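Local coordinates for putative signal recognition particle protein (Chaetomium thermophilum, PDB 5CK4), which binds guanine nucleotides as the probable Arf-like GTPase subunit of the signal recognition particle receptor, associated with the endoplasmic reticulum membrane in protein translocation, at residues Leu162-Phe167 / Ser211-Ile216. Numbering follows the deposited sequence.
Sequences LKAVIF and SIPVLI
V165, I166 and F167 pair in parallel with V214, L215 and I216, joining two neighbouring strands in the central sheet of the P-loop GTPase fold. Three backbone hydrogen bonds form the ladder: V165 N to P213 O (3.0 Å), L215 N to V165 O (2.9 Å) and F167 N to L215 O (2.8 Å). V165 thus uses both its N-H and its carbonyl on the same neighbour, while I166 turns its backbone to strand 21-25. The ladder stops at P213, whose ring nitrogen carries no hydrogen; its CD instead lies 3.2 Å from K163 O. Beyond it, one water donates to both L162 O and S211 O, bridging strand 159-170 to the loop before strand 214-219.

Apolar contacts divide between the two faces. On that of V165, V214 and F167, which helix 180-201 covers, V165 CG2 meets I212 CG2 at 4.0 Å, and V214 CG2 approaches V165 CB. On the other, I166 and L215 pack towards helix 306-313, and A164 CB faces P213 CG. The ring of F167 leads away from I216 towards the P-loop. With its CG anti to the backbone N (chi1 180°), L162 crosses I212 at about a right angle, CD2 lying 4.1 Å from I212 CD1.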
loop_
_atom_site.group_PDB
_atom_site.type_symbol
_atom_site.label_atom_id
_atom_site.label_comp_id
_atom_site.label_asym_id
_atom_site.label_seq_id
_atom_site.Cartn_x
_atom_site.Cartn_y
_atom_site.Cartn_z
ATOM N N LEU A 162 5.298 1.642 -12.640
ATOM C CA LEU A 162 4.575 1.539 -11.372
ATOM C C LEU A 162 3.378 2.488 -11.363
ATOM O O LEU A 162 3.544 3.698 -11.508
ATOM C CB LEU A 162 5.509 1.868 -10.211
ATOM C CG LEU A 162 4.870 1.799 -8.824
ATOM C CD1 LEU A 162 4.380 0.385 -8.532
ATOM C CD2 LEU A 162 5.862 2.270 -7.770
ATOM N N LYS A 163 2.170 1.952 -11.198
ATOM C CA LYS A 163 0.971 2.792 -11.260
ATOM C C LYS A 163 0.107 2.775 -9.998
ATOM O O LYS A 163 -0.790 3.609 -9.845
ATOM C CB LYS A 163 0.118 2.442 -12.481
ATOM C CG LYS A 163 0.821 2.697 -13.811
ATOM C CD LYS A 163 -0.171 2.960 -14.931
ATOM C CE LYS A 163 -0.857 4.314 -14.767
ATOM N NZ LYS A 163 -1.500 4.779 -16.038
ATOM N N ALA A 164 0.367 1.837 -9.095
ATOM C CA ALA A 164 -0.391 1.789 -7.846
ATOM C C ALA A 164 0.290 0.951 -6.789
ATOM O O ALA A 164 1.200 0.178 -7.079
ATOM C CB ALA A 164 -1.812 1.274 -8.085
ATOM N N VAL A 165 -0.182 1.099 -5.558
ATOM C CA VAL A 165 0.327 0.339 -4.429
ATOM C C VAL A 165 -0.846 -0.292 -3.699
ATOM O O VAL A 165 -1.843 0.369 -3.439
ATOM C CB VAL A 165 1.057 1.275 -3.438
ATOM C CG1 VAL A 165 1.324 0.564 -2.083
ATOM C CG2 VAL A 165 2.343 1.778 -4.047
ATOM N N ILE A 166 -0.743 -1.577 -3.386
ATOM C CA ILE A 166 -1.663 -2.155 -2.416
ATOM C C ILE A 166 -0.894 -2.384 -1.116
ATOM O O ILE A 166 0.137 -3.076 -1.110
ATOM C CB ILE A 166 -2.248 -3.488 -2.908
ATOM C CG1 ILE A 166 -3.109 -3.280 -4.155
ATOM C CG2 ILE A 166 -3.062 -4.150 -1.789
ATOM C CD1 ILE A 166 -3.574 -4.614 -4.812
ATOM N N PHE A 167 -1.353 -1.771 -0.027
ATOM C CA PHE A 167 -0.751 -2.023 1.282
ATOM C C PHE A 167 -1.653 -2.996 2.044
ATOM O O PHE A 167 -2.745 -2.617 2.491
ATOM C CB PHE A 167 -0.590 -0.724 2.069
ATOM C CG PHE A 167 0.130 -0.901 3.387
ATOM C CD1 PHE A 167 -0.567 -1.264 4.539
ATOM C CD2 PHE A 167 1.511 -0.739 3.465
ATOM C CE1 PHE A 167 0.104 -1.440 5.744
ATOM C CE2 PHE A 167 2.181 -0.905 4.670
ATOM C CZ PHE A 167 1.482 -1.254 5.804
ATOM N N SER A 211 0.442 10.000 -10.925
ATOM C CA SER A 211 -0.183 9.603 -9.671
ATOM C C SER A 211 0.054 8.133 -9.376
ATOM O O SER A 211 0.083 7.302 -10.284
ATOM C CB SER A 211 -1.686 9.892 -9.704
ATOM O OG SER A 211 -1.929 11.281 -9.587
ATOM N N ILE A 212 0.252 7.826 -8.098
ATOM C CA ILE A 212 0.322 6.454 -7.643
ATOM C C ILE A 212 -0.641 6.313 -6.466
ATOM O O ILE A 212 -0.281 6.598 -5.330
ATOM C CB ILE A 212 1.756 6.056 -7.235
ATOM C CG1 ILE A 212 2.715 6.246 -8.414
ATOM C CG2 ILE A 212 1.811 4.596 -6.775
ATOM C CD1 ILE A 212 4.170 6.006 -8.051
ATOM N N PRO A 213 -1.891 5.911 -6.747
ATOM C CA PRO A 213 -2.855 5.706 -5.653
ATOM C C PRO A 213 -2.492 4.542 -4.729
ATOM O O PRO A 213 -1.738 3.660 -5.126
ATOM C CB PRO A 213 -4.156 5.387 -6.389
ATOM C CG PRO A 213 -3.731 4.912 -7.751
ATOM C CD PRO A 213 -2.493 5.696 -8.071
ATOM N N VAL A 214 -3.040 4.537 -3.515
ATOM C CA VAL A 214 -2.689 3.521 -2.528
ATOM C C VAL A 214 -3.969 2.912 -1.976
ATOM O O VAL A 214 -4.814 3.620 -1.415
ATOM C CB VAL A 214 -1.870 4.111 -1.350
ATOM C CG1 VAL A 214 -1.573 3.043 -0.298
ATOM C CG2 VAL A 214 -0.561 4.700 -1.851
ATOM N N LEU A 215 -4.112 1.605 -2.157
ATOM C CA LEU A 215 -5.241 0.886 -1.599
ATOM C C LEU A 215 -4.760 0.246 -0.314
ATOM O O LEU A 215 -3.834 -0.569 -0.337
ATOM C CB LEU A 215 -5.719 -0.203 -2.570
ATOM C CG LEU A 215 -6.850 -1.085 -2.041
ATOM C CD1 LEU A 215 -8.114 -0.262 -1.795
ATOM C CD2 LEU A 215 -7.137 -2.214 -3.027
ATOM N N ILE A 216 -5.365 0.618 0.806
ATOM C CA ILE A 216 -5.077 -0.083 2.048
ATOM C C ILE A 216 -6.058 -1.247 2.165
ATOM O O ILE A 216 -7.245 -1.061 2.432
ATOM C CB ILE A 216 -5.138 0.845 3.270
ATOM C CG1 ILE A 216 -4.088 1.949 3.123
ATOM C CG2 ILE A 216 -4.888 0.028 4.556
ATOM C CD1 ILE A 216 -4.216 3.085 4.109
HETATM O O HOH W 1 2.464 6.313 -11.911
#